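Local coordinates for core protein P7 (Pseudomonas phage phi12, PDB 2Q82), which is a core structural protein of the bacteriophage, probably a component of the viral polymerase complex particle, as in related cystoviruses, at residues Asn17-Tyr22 against Asn117-Glu122; Met29-Asp34 against Val60-Asp65; Ile85-Asp90 against Ala102-Leu107; Val89-Gln94 against Val110-Val115. One frame throughout, in Å; residues are numbered along the deposited sequence.

How the contacts relate
Contacts 2, 3 and 4 all reach the central parallel sheet, while contact 1 pairs two helices about 14 Å from the centre of the chain. Contact 2 is the most buried: it joins two neighbouring strands, chiefly by backbone hydrogen bonds. Contacts 3 and 4 share Val89 and Asp90 and serve one beta-alpha-beta unit. The first uses side chains over the strand; the second is a backbone pairing where the last strand turns into helix 112-127. Contact 1 uses that same helix farther on, and its chemistry is ionic at one side and apolar at the other. Ser30 O and Gln94 NE2 probably form a hydrogen bond between contacts 2 and 4.

Contact 1. Residues Asn17-Tyr22 against Asn117-Glu122; sequences NRLAQY and NDIADE
Segments 17-22 of helix 15-23 and 117-122 of helix 112-127 meet through Leu19 and Ile119, whose CA atoms lie 7.0 Å apart. The axes of these short segments approach to 10.2 Å, and their directions differ by 113°, a steep crossing. Asp118 carries the polar part. Its carboxylate faces Arg18 and Tyr22, which lie one turn apart on the other helix. Arg18 grips it side-on with two nitrogens. Arg18 NE bonds to Asp118 OD2 at 3.0 Å, and Arg18 NH2 bonds to Asp118 OD1 at 2.9 Å. Both bonds are nearly straight. The two oxygens lie in the guanidinium plane, yet both nitrogens come from above the carboxylate plane; the two planes are 45° apart. Tyr22 OH gives a third bond, 2.9 Å to Asp118 OD2, on the anti lone pair of that oxygen. The Tyr22 ring is nearly coplanar with the carboxylate and turns its edge to Asp118 CB.

Beside this polar group lies an apolar patch. Leu19 sends its two methyls to different partners. Leu19 CD2 packs on Ile119 CG1 at 3.8 Å. Leu19 CD1 touches the CB and CG of Glu122, with CG at 3.7 Å. CG of Glu122 stands anti to the backbone N (chi1 176°), which puts it against Leu19 CD1.

Asp118 OD1 also forms a salt bridge with Arg114 of the same helix. The carboxylate therefore has three side-chain donors, Arg18, Tyr22 and Arg114. Two arginines so close to it would be expected to keep Asp118 ionised, and its negative charge probably offsets the repulsion between the neighbouring Arg18 and Arg114 guanidinium groups.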
loop_
_atom_site.group_PDB
_atom_site.type_symbol
_atom_site.label_atom_id
_atom_site.label_comp_id
_atom_site.label_asym_id
_atom_site.label_seq_id
_atom_site.Cartn_x
_atom_site.Cartn_y
_atom_site.Cartn_z
ATOM N N ASN A 17 12.841 6.864 22.452
ATOM C CA ASN A 17 13.029 6.758 21.054
ATOM C C ASN A 17 12.480 5.447 20.555
ATOM O O ASN A 17 11.992 5.375 19.432
ATOM C CB ASN A 17 14.490 6.870 20.790
ATOM C CG ASN A 17 15.018 8.206 21.200
ATOM O OD1 ASN A 17 16.170 8.341 21.578
ATOM N ND2 ASN A 17 14.160 9.223 21.121
ATOM N N ARG A 18 12.561 4.404 21.372
ATOM C CA ARG A 18 12.048 3.126 20.926
ATOM C C ARG A 18 10.565 3.203 20.733
ATOM O O ARG A 18 10.042 2.774 19.706
ATOM C CB ARG A 18 12.377 2.021 21.911
ATOM C CG ARG A 18 13.825 1.678 21.824
ATOM C CD ARG A 18 14.194 0.375 22.481
ATOM N NE ARG A 18 13.686 0.168 23.833
ATOM C CZ ARG A 18 14.310 0.515 24.958
ATOM N NH1 ARG A 18 15.489 1.124 24.929
ATOM N NH2 ARG A 18 13.786 0.172 26.128
ATOM N N LEU A 19 9.878 3.759 21.717
ATOM C CA LEU A 19 8.440 3.867 21.633
ATOM C C LEU A 19 7.991 4.765 20.511
ATOM O O LEU A 19 6.932 4.552 19.924
ATOM C CB LEU A 19 7.890 4.424 22.923
ATOM C CG LEU A 19 8.101 3.501 24.103
ATOM C CD1 LEU A 19 8.043 4.311 25.368
ATOM C CD2 LEU A 19 7.048 2.409 24.100
ATOM N N ALA A 20 8.793 5.777 20.210
ATOM C CA ALA A 20 8.452 6.720 19.155
ATOM C C ALA A 20 8.396 5.999 17.821
ATOM O O ALA A 20 7.531 6.268 16.996
ATOM C CB ALA A 20 9.454 7.854 19.108
ATOM N N GLN A 21 9.317 5.068 17.615
ATOM C CA GLN A 21 9.358 4.334 16.365
ATOM C C GLN A 21 8.323 3.218 16.252
ATOM O O GLN A 21 7.767 3.005 15.183
ATOM C CB GLN A 21 10.767 3.835 16.054
ATOM C CG GLN A 21 11.254 2.722 16.940
ATOM C CD GLN A 21 12.550 2.125 16.444
ATOM O OE1 GLN A 21 12.554 1.116 15.738
ATOM N NE2 GLN A 21 13.664 2.745 16.812
ATOM N N TYR A 22 8.050 2.517 17.351
ATOM C CA TYR A 22 6.884 1.638 17.403
ATOM C C TYR A 22 5.666 2.411 16.933
ATOM O O TYR A 22 4.925 1.965 16.066
ATOM C CB TYR A 22 6.610 1.147 18.827
ATOM C CG TYR A 22 7.724 0.370 19.478
ATOM C CD1 TYR A 22 8.742 -0.193 18.730
ATOM C CD2 TYR A 22 7.752 0.198 20.853
ATOM C CE1 TYR A 22 9.755 -0.901 19.332
ATOM C CE2 TYR A 22 8.755 -0.504 21.459
ATOM C CZ TYR A 22 9.757 -1.051 20.700
ATOM O OH TYR A 22 10.758 -1.751 21.316
ATOM N N ASN A 117 7.096 -5.130 26.499
ATOM C CA ASN A 117 7.715 -4.729 27.749
ATOM C C ASN A 117 7.814 -3.212 27.795
ATOM O O ASN A 117 7.413 -2.578 28.762
ATOM C CB ASN A 117 9.124 -5.300 27.848
ATOM C CG ASN A 117 9.145 -6.752 28.273
ATOM O OD1 ASN A 117 10.209 -7.363 28.327
ATOM N ND2 ASN A 117 7.986 -7.306 28.584
ATOM N N ASP A 118 8.374 -2.642 26.739
ATOM C CA ASP A 118 8.555 -1.202 26.668
ATOM C C ASP A 118 7.261 -0.437 26.829
ATOM O O ASP A 118 7.185 0.532 27.577
ATOM C CB ASP A 118 9.205 -0.805 25.342
ATOM C CG ASP A 118 10.651 -1.237 25.256
ATOM O OD1 ASP A 118 11.308 -1.320 26.318
ATOM O OD2 ASP A 118 11.135 -1.474 24.130
ATOM N N ILE A 119 6.234 -0.869 26.114
ATOM C CA ILE A 119 4.955 -0.190 26.181
ATOM C C ILE A 119 4.321 -0.320 27.556
ATOM O O ILE A 119 3.733 0.623 28.066
ATOM C CB ILE A 119 4.002 -0.739 25.122
ATOM C CG1 ILE A 119 4.567 -0.430 23.727
ATOM C CG2 ILE A 119 2.628 -0.134 25.304
ATOM C CD1 ILE A 119 3.913 -1.195 22.588
ATOM N N ALA A 120 4.448 -1.497 28.155
ATOM C CA ALA A 120 3.873 -1.719 29.470
ATOM C C ALA A 120 4.625 -0.886 30.493
ATOM O O ALA A 120 4.023 -0.272 31.367
ATOM C CB ALA A 120 3.952 -3.189 29.841
ATOM N N ASP A 121 5.948 -0.871 30.383
ATOM C CA ASP A 121 6.760 -0.114 31.328
ATOM C C ASP A 121 6.457 1.372 31.237
ATOM O O ASP A 121 6.394 2.065 32.249
ATOM C CB ASP A 121 8.248 -0.313 31.065
ATOM C CG ASP A 121 8.726 -1.709 31.412
ATOM O OD1 ASP A 121 8.006 -2.439 32.120
ATOM O OD2 ASP A 121 9.841 -2.064 30.981
ATOM N N GLU A 122 6.265 1.872 30.029
ATOM C CA GLU A 122 6.006 3.295 29.884
ATOM C C GLU A 122 4.642 3.649 30.433
ATOM O O GLU A 122 4.402 4.768 30.885
ATOM C CB GLU A 122 6.127 3.695 28.420
ATOM C CG GLU A 122 5.794 5.138 28.124
ATOM C CD GLU A 122 6.563 6.154 28.976
ATOM O OE1 GLU A 122 7.746 5.922 29.314
ATOM O OE2 GLU A 122 5.968 7.211 29.281
#

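Contact 2. Residues Met29-Asp34 against Val60-Asp65; sequences MSHNGD and VAVLGD
Leu63 N donates to Met29 O at 2.8 Å, one rung of the parallel pairing between strands 25-30 and 59-63 in the five-stranded parallel sheet. Met29 N reaches Ala61 O at 2.8 Å, and His31 N reaches Leu63 O at the same length. Met29 thus uses both its N and its O on the residues flanking Val62. The CA of Val62 adds a CA-H...O contact to Met29 O.

On the sheet face that carries Met29 and Val62, Met29 CB packs on Val60 CG1 at 3.8 Å. The selenomethionine chain then runs on extended, away from the other strand. His31 lies alongside Val62, pointing the same way, and Val62 CG1 sits at the edge of its ring. The imidazole is held at both nitrogens: NE2 donates to Asp34 O, and ND1 is hydrogen-bonded to the backbone N of Gln95.

Past the strand ends, side chains take over. Asp65 OD1 forms a hydrogen bond with Ser97 OG. Asn32 crosses Asp65 at about a right angle and makes two bonds with it. Asp65 N meets Asn32 OD1 on a lone pair, while Asn32 ND2 approaches Asp65 OD1 from above the carboxylate plane, at 2.9 Å.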
loop_
_atom_site.group_PDB
_atom_site.type_symbol
_atom_site.label_atom_id
_atom_site.label_comp_id
_atom_site.label_asym_id
_atom_site.label_seq_id
_atom_site.Cartn_x
_atom_site.Cartn_y
_atom_site.Cartn_z
HETATM N N MSE A 29 4.209 -9.631 11.130
HETATM C CA MSE A 29 4.470 -10.928 11.715
HETATM C C MSE A 29 4.319 -12.129 10.774
HETATM O O MSE A 29 3.242 -12.360 10.232
HETATM C CB MSE A 29 3.543 -11.091 12.920
HETATM C CG MSE A 29 3.518 -12.460 13.533
HETATM SE SE MSE A 29 1.999 -12.709 14.749
HETATM C CE MSE A 29 2.460 -14.531 15.281
ATOM N N SER A 30 5.404 -12.887 10.600
ATOM C CA SER A 30 5.386 -14.082 9.766
ATOM C C SER A 30 4.677 -15.178 10.539
ATOM O O SER A 30 5.141 -15.592 11.607
ATOM C CB SER A 30 6.787 -14.551 9.436
ATOM O OG SER A 30 6.733 -15.771 8.715
ATOM N N HIS A 31 3.578 -15.675 9.984
ATOM C CA HIS A 31 2.804 -16.670 10.697
ATOM C C HIS A 31 1.668 -17.292 9.887
ATOM O O HIS A 31 0.905 -16.586 9.233
ATOM C CB HIS A 31 2.236 -15.995 11.941
ATOM C CG HIS A 31 1.292 -16.839 12.727
ATOM N ND1 HIS A 31 1.719 -17.863 13.560
ATOM C CD2 HIS A 31 -0.049 -16.806 12.848
ATOM C CE1 HIS A 31 0.681 -18.407 14.149
ATOM N NE2 HIS A 31 -0.417 -17.786 13.735
ATOM N N ASN A 32 1.579 -18.618 9.944
ATOM C CA ASN A 32 0.520 -19.371 9.271
ATOM C C ASN A 32 -0.334 -19.936 10.374
ATOM O O ASN A 32 0.198 -20.445 11.354
ATOM C CB ASN A 32 1.071 -20.555 8.491
ATOM C CG ASN A 32 1.727 -20.148 7.214
ATOM O OD1 ASN A 32 1.144 -19.418 6.418
ATOM N ND2 ASN A 32 2.940 -20.622 6.995
ATOM N N GLY A 33 -1.648 -19.883 10.226
ATOM C CA GLY A 33 -2.486 -20.425 11.273
ATOM C C GLY A 33 -3.360 -19.349 11.854
ATOM O O GLY A 33 -3.409 -18.246 11.325
ATOM N N ASP A 34 -4.057 -19.654 12.940
ATOM C CA ASP A 34 -4.934 -18.660 13.543
ATOM C C ASP A 34 -4.105 -17.531 14.099
ATOM O O ASP A 34 -3.012 -17.736 14.607
ATOM C CB ASP A 34 -5.741 -19.237 14.696
ATOM C CG ASP A 34 -6.421 -20.523 14.340
ATOM O OD1 ASP A 34 -7.345 -20.502 13.504
ATOM O OD2 ASP A 34 -6.016 -21.559 14.908
ATOM N N VAL A 60 -0.656 -5.125 14.197
ATOM C CA VAL A 60 0.258 -6.192 13.818
ATOM C C VAL A 60 -0.398 -6.830 12.595
ATOM O O VAL A 60 -1.506 -7.352 12.676
ATOM C CB VAL A 60 0.429 -7.265 14.886
ATOM C CG1 VAL A 60 1.260 -8.416 14.329
ATOM C CG2 VAL A 60 1.121 -6.670 16.099
ATOM N N ALA A 61 0.273 -6.738 11.454
ATOM C CA ALA A 61 -0.229 -7.342 10.236
ATOM C C ALA A 61 0.415 -8.715 10.188
ATOM O O ALA A 61 1.637 -8.838 10.265
ATOM C CB ALA A 61 0.182 -6.532 9.025
ATOM N N VAL A 62 -0.424 -9.740 10.068
ATOM C CA VAL A 62 0.028 -11.116 10.033
ATOM C C VAL A 62 0.105 -11.634 8.612
ATOM O O VAL A 62 -0.890 -11.646 7.886
ATOM C CB VAL A 62 -0.911 -12.014 10.838
ATOM C CG1 VAL A 62 -0.344 -13.424 10.923
ATOM C CG2 VAL A 62 -1.110 -11.431 12.222
ATOM N N LEU A 63 1.299 -12.075 8.241
ATOM C CA LEU A 63 1.535 -12.596 6.918
ATOM C C LEU A 63 1.918 -14.046 6.883
ATOM O O LEU A 63 2.846 -14.468 7.557
ATOM C CB LEU A 63 2.673 -11.799 6.255
ATOM C CG LEU A 63 2.265 -10.451 5.644
ATOM C CD1 LEU A 63 1.795 -9.552 6.679
ATOM C CD2 LEU A 63 3.408 -9.829 4.945
ATOM N N GLY A 64 1.181 -14.816 6.102
ATOM C CA GLY A 64 1.505 -16.223 5.934
ATOM C C GLY A 64 1.829 -16.492 4.473
ATOM O O GLY A 64 2.017 -15.581 3.663
ATOM N N ASP A 65 1.890 -17.765 4.126
ATOM C CA ASP A 65 2.196 -18.163 2.773
ATOM C C ASP A 65 1.347 -17.496 1.741
ATOM O O ASP A 65 1.800 -17.285 0.632
ATOM C CB ASP A 65 2.011 -19.653 2.651
ATOM C CG ASP A 65 3.168 -20.401 3.221
ATOM O OD1 ASP A 65 3.733 -20.015 4.241
ATOM O OD2 ASP A 65 3.537 -21.421 2.654
#

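Contact 3. Residues Ile85-Asp90 against Ala102-Leu107; sequences IIRVVD and AELGAL
Arg87 lays its long side chain over Leu104 and Leu107, in the turn that follows helix 98-103. Arg87 CB meets Leu107 CB at 4.0 Å, and Arg87 CD meets Leu104 CB at 4.1 Å. CG stands anti to the backbone N (chi1 176°), and the chain stays extended from CG to NE. NE is thereby carried toward the turn, and the guanidinium beyond it lies by the turn's carbonyls. Arg87 NH1 donates to Leu107 O at 3.2 Å. The bond is bent, with an N-H...O angle of 144°. NH1 lies in the plane of the Leu107 carbonyl, but the oxygen is tilted from the guanidinium plane. Leu104 O lies 3.3 Å from Arg87 NH1, in an oblique position. Leu104 O accepts from Leu107 N, which closes the type I turn from Leu104 to Leu107. The other end of the guanidinium, NH2, has long, weak ion pairs with Glu109 and Asp101.

Two residues back along the strand, Ile85 extends the contact without polar atoms. Ile85 CG2 touches Leu107 CD2 at 3.7 Å. Leu107 therefore spans both strand residues, with CB on Arg87 and CD2 on Ile85. Leu104 also packs on Phe74 of helix 68-76.

Strand 84-89 is thus joined to the turn between helix 98-103 and strand 109-111, the return leg of a beta-alpha-beta crossover in a parallel sheet.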
loop_
_atom_site.group_PDB
_atom_site.type_symbol
_atom_site.label_atom_id
_atom_site.label_comp_id
_atom_site.label_asym_id
_atom_site.label_seq_id
_atom_site.Cartn_x
_atom_site.Cartn_y
_atom_site.Cartn_z
ATOM N N ILE A 85 8.393 -0.526 8.445
ATOM C CA ILE A 85 7.970 -1.875 8.757
ATOM C C ILE A 85 8.923 -2.463 9.759
ATOM O O ILE A 85 10.130 -2.375 9.631
ATOM C CB ILE A 85 8.018 -2.751 7.522
ATOM C CG1 ILE A 85 7.059 -2.200 6.483
ATOM C CG2 ILE A 85 7.702 -4.190 7.875
ATOM C CD1 ILE A 85 7.652 -1.190 5.664
ATOM N N ILE A 86 8.345 -3.091 10.781
ATOM C CA ILE A 86 9.144 -3.706 11.799
ATOM C C ILE A 86 8.767 -5.171 11.805
ATOM O O ILE A 86 7.605 -5.510 12.033
ATOM C CB ILE A 86 8.817 -3.113 13.162
ATOM C CG1 ILE A 86 9.358 -1.685 13.269
ATOM C CG2 ILE A 86 9.377 -3.994 14.232
ATOM C CD1 ILE A 86 8.794 -0.878 14.433
ATOM N N ARG A 87 9.739 -6.041 11.576
ATOM C CA ARG A 87 9.467 -7.464 11.563
ATOM C C ARG A 87 9.512 -8.018 12.978
ATOM O O ARG A 87 10.530 -7.906 13.656
ATOM C CB ARG A 87 10.501 -8.156 10.711
ATOM C CG ARG A 87 10.389 -9.639 10.699
ATOM C CD ARG A 87 11.491 -10.170 9.836
ATOM N NE ARG A 87 11.584 -11.611 9.941
ATOM C CZ ARG A 87 12.618 -12.318 9.511
ATOM N NH1 ARG A 87 13.653 -11.717 8.944
ATOM N NH2 ARG A 87 12.619 -13.632 9.661
ATOM N N VAL A 88 8.417 -8.623 13.427
ATOM C CA VAL A 88 8.413 -9.143 14.781
ATOM C C VAL A 88 8.422 -10.643 14.939
ATOM O O VAL A 88 7.816 -11.394 14.174
ATOM C CB VAL A 88 7.242 -8.598 15.608
ATOM C CG1 VAL A 88 7.327 -7.098 15.677
ATOM C CG2 VAL A 88 5.918 -9.042 15.014
ATOM N N VAL A 89 9.122 -11.056 15.980
ATOM C CA VAL A 89 9.242 -12.449 16.316
ATOM C C VAL A 89 9.003 -12.654 17.799
ATOM O O VAL A 89 8.800 -11.712 18.551
ATOM C CB VAL A 89 10.625 -12.993 15.962
ATOM C CG1 VAL A 89 10.790 -13.006 14.453
ATOM C CG2 VAL A 89 11.712 -12.151 16.622
ATOM N N ASP A 90 9.048 -13.915 18.192
ATOM C CA ASP A 90 8.859 -14.323 19.564
ATOM C C ASP A 90 7.466 -14.044 20.059
ATOM O O ASP A 90 7.266 -13.817 21.245
ATOM C CB ASP A 90 9.862 -13.640 20.489
ATOM C CG ASP A 90 11.284 -14.071 20.220
ATOM O OD1 ASP A 90 11.485 -15.205 19.732
ATOM O OD2 ASP A 90 12.203 -13.283 20.515
ATOM N N ALA A 102 11.784 -15.683 4.421
ATOM C CA ALA A 102 12.804 -15.523 3.405
ATOM C C ALA A 102 12.627 -14.189 2.704
ATOM O O ALA A 102 13.587 -13.454 2.469
ATOM C CB ALA A 102 12.712 -16.647 2.398
ATOM N N GLU A 103 11.381 -13.897 2.368
ATOM C CA GLU A 103 11.035 -12.668 1.688
ATOM C C GLU A 103 11.407 -11.443 2.498
ATOM O O GLU A 103 11.800 -10.427 1.944
ATOM C CB GLU A 103 9.548 -12.647 1.421
ATOM C CG GLU A 103 9.120 -13.784 0.566
ATOM C CD GLU A 103 9.207 -13.439 -0.883
ATOM O OE1 GLU A 103 10.280 -12.979 -1.328
ATOM O OE2 GLU A 103 8.187 -13.622 -1.573
ATOM N N LEU A 104 11.266 -11.542 3.815
ATOM C CA LEU A 104 11.582 -10.426 4.691
ATOM C C LEU A 104 12.983 -10.505 5.256
ATOM O O LEU A 104 13.287 -9.823 6.232
ATOM C CB LEU A 104 10.636 -10.398 5.878
ATOM C CG LEU A 104 9.135 -10.480 5.639
ATOM C CD1 LEU A 104 8.409 -10.636 6.944
ATOM C CD2 LEU A 104 8.674 -9.240 4.945
ATOM N N GLY A 105 13.838 -11.331 4.675
ATOM C CA GLY A 105 15.176 -11.474 5.226
ATOM C C GLY A 105 16.001 -10.225 5.493
ATOM O O GLY A 105 16.833 -10.207 6.399
ATOM N N ALA A 106 15.798 -9.175 4.715
ATOM C CA ALA A 106 16.589 -7.980 4.924
ATOM C C ALA A 106 16.120 -7.167 6.121
ATOM O O ALA A 106 16.769 -6.193 6.507
ATOM C CB ALA A 106 16.590 -7.126 3.670
ATOM N N LEU A 107 14.993 -7.562 6.706
ATOM C CA LEU A 107 14.484 -6.862 7.875
ATOM C C LEU A 107 14.961 -7.539 9.125
ATOM O O LEU A 107 14.889 -8.757 9.260
ATOM C CB LEU A 107 12.963 -6.837 7.917
ATOM C CG LEU A 107 12.277 -5.874 6.974
ATOM C CD1 LEU A 107 12.837 -6.051 5.581
ATOM C CD2 LEU A 107 10.788 -6.125 6.993
#

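Contact 4. Residues Val89-Gln94 against Val110-Val115; sequences VDVPGQ and VSMVRV
Val89 and Ser111 form the tight part of this contact, a parallel bridge with CA atoms 5.0 Å apart. Val89 uses both its backbone polar atoms on the residues flanking Ser111. Val89 N donates to Val110 O at 2.8 Å. Val89 O accepts from Met112 N, also at 2.8 Å, in a bond that is almost straight at 177°. Val89 CG2 comes within 3.4 Å of Val110 O. Next to the bridge, Val91 and Met112 lie side by side and point the same way, with Val91 CG2 at 3.6 Å from Met112 CB. The Met112 chain bends at chi2 (79°) and chi3, and its end leads away from segment 89-94. Ile38 and Phe41 pack on this selenomethionine, so this side is buried.

The other side is looser and more exposed. Asp90 is solvent-exposed, and Asp90 OD2 lies 3.2 Å from Ser111 OG, a weak hydrogen bond. In addition, Ser111 OG receives a weak capping bond from Val113 N. Val113 is exposed too, and Val113 CG2 only brushes Asp90 O at 3.7 Å. Beyond Asp90 the chain makes a type II turn from Val91 to Gln94. The extended Gln94 side chain reaches across the turn, and Gln94 OE1 accepts from Val91 N at 3.1 Å. Gln94 NE2 bonds to Ser30 O, which ties the turn to the neighbouring strand.

Ser111 thus ends strand 109-111 and N-caps helix 112-127, a direct strand-to-helix switch at the edge of the parallel alpha/beta sheet.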
loop_
_atom_site.group_PDB
_atom_site.type_symbol
_atom_site.label_atom_id
_atom_site.label_comp_id
_atom_site.label_asym_id
_atom_site.label_seq_id
_atom_site.Cartn_x
_atom_site.Cartn_y
_atom_site.Cartn_z
ATOM N N VAL A 89 9.122 -11.056 15.980
ATOM C CA VAL A 89 9.242 -12.449 16.316
ATOM C C VAL A 89 9.003 -12.654 17.799
ATOM O O VAL A 89 8.800 -11.712 18.551
ATOM C CB VAL A 89 10.625 -12.993 15.962
ATOM C CG1 VAL A 89 10.790 -13.006 14.453
ATOM C CG2 VAL A 89 11.712 -12.151 16.622
ATOM N N ASP A 90 9.048 -13.915 18.192
ATOM C CA ASP A 90 8.859 -14.323 19.564
ATOM C C ASP A 90 7.466 -14.044 20.059
ATOM O O ASP A 90 7.266 -13.817 21.245
ATOM C CB ASP A 90 9.862 -13.640 20.489
ATOM C CG ASP A 90 11.284 -14.071 20.220
ATOM O OD1 ASP A 90 11.485 -15.205 19.732
ATOM O OD2 ASP A 90 12.203 -13.283 20.515
ATOM N N VAL A 91 6.494 -14.030 19.149
ATOM C CA VAL A 91 5.119 -13.823 19.566
ATOM C C VAL A 91 4.710 -15.206 20.055
ATOM O O VAL A 91 4.897 -16.199 19.362
ATOM C CB VAL A 91 4.232 -13.389 18.412
ATOM C CG1 VAL A 91 2.795 -13.347 18.879
ATOM C CG2 VAL A 91 4.668 -12.008 17.910
ATOM N N PRO A 92 4.123 -15.288 21.252
ATOM C CA PRO A 92 3.725 -16.610 21.737
ATOM C C PRO A 92 2.791 -17.316 20.804
ATOM O O PRO A 92 1.774 -16.761 20.433
ATOM C CB PRO A 92 3.085 -16.315 23.091
ATOM C CG PRO A 92 3.557 -15.021 23.460
ATOM C CD PRO A 92 3.827 -14.236 22.234
ATOM N N GLY A 93 3.149 -18.541 20.410
ATOM C CA GLY A 93 2.299 -19.311 19.517
ATOM C C GLY A 93 2.612 -19.089 18.051
ATOM O O GLY A 93 2.005 -19.705 17.184
ATOM N N GLN A 94 3.566 -18.212 17.766
ATOM C CA GLN A 94 3.929 -17.924 16.386
ATOM C C GLN A 94 4.435 -19.153 15.622
ATOM O O GLN A 94 5.267 -19.901 16.122
ATOM C CB GLN A 94 4.981 -16.818 16.364
ATOM C CG GLN A 94 5.405 -16.365 14.981
ATOM C CD GLN A 94 6.268 -15.115 15.040
ATOM O OE1 GLN A 94 6.657 -14.671 16.121
ATOM N NE2 GLN A 94 6.569 -14.544 13.883
ATOM N N VAL A 110 12.687 -8.265 15.353
ATOM C CA VAL A 110 12.571 -7.588 16.618
ATOM C C VAL A 110 11.680 -8.426 17.509
ATOM O O VAL A 110 10.662 -8.941 17.060
ATOM C CB VAL A 110 11.985 -6.215 16.422
ATOM C CG1 VAL A 110 11.610 -5.612 17.747
ATOM C CG2 VAL A 110 12.996 -5.353 15.700
ATOM N N SER A 111 12.065 -8.577 18.768
ATOM C CA SER A 111 11.257 -9.391 19.654
ATOM C C SER A 111 10.027 -8.669 20.160
ATOM O O SER A 111 10.100 -7.594 20.746
ATOM C CB SER A 111 12.072 -9.915 20.832
ATOM O OG SER A 111 11.221 -10.502 21.794
HETATM N N MSE A 112 8.878 -9.286 19.921
HETATM C CA MSE A 112 7.625 -8.704 20.346
HETATM C C MSE A 112 7.566 -8.573 21.863
HETATM O O MSE A 112 6.883 -7.711 22.391
HETATM C CB MSE A 112 6.458 -9.555 19.892
HETATM C CG MSE A 112 5.113 -8.904 20.175
HETATM SE SE MSE A 112 4.720 -7.543 18.818
HETATM C CE MSE A 112 3.773 -6.157 19.834
ATOM N N VAL A 113 8.276 -9.451 22.555
ATOM C CA VAL A 113 8.302 -9.415 24.010
ATOM C C VAL A 113 8.941 -8.097 24.480
ATOM O O VAL A 113 8.476 -7.456 25.414
ATOM C CB VAL A 113 9.079 -10.591 24.555
ATOM C CG1 VAL A 113 9.283 -10.438 26.053
ATOM C CG2 VAL A 113 8.328 -11.874 24.248
ATOM N N ARG A 114 10.020 -7.723 23.809
ATOM C CA ARG A 114 10.690 -6.479 24.155
ATOM C C ARG A 114 9.775 -5.323 23.840
ATOM O O ARG A 114 9.679 -4.396 24.638
ATOM C CB ARG A 114 11.982 -6.376 23.352
ATOM C CG ARG A 114 12.577 -4.995 23.301
ATOM C CD ARG A 114 13.639 -4.766 24.312
ATOM N NE ARG A 114 13.285 -5.320 25.607
ATOM C CZ ARG A 114 13.034 -4.574 26.674
ATOM N NH1 ARG A 114 13.104 -3.258 26.583
ATOM N NH2 ARG A 114 12.739 -5.152 27.830
ATOM N N VAL A 115 9.080 -5.360 22.711
ATOM C CA VAL A 115 8.163 -4.294 22.354
ATOM C C VAL A 115 7.073 -4.122 23.413
ATOM O O VAL A 115 6.805 -3.018 23.881
ATOM C CB VAL A 115 7.489 -4.609 20.995
ATOM C CG1 VAL A 115 6.340 -3.658 20.740
ATOM C CG2 VAL A 115 8.515 -4.514 19.881
#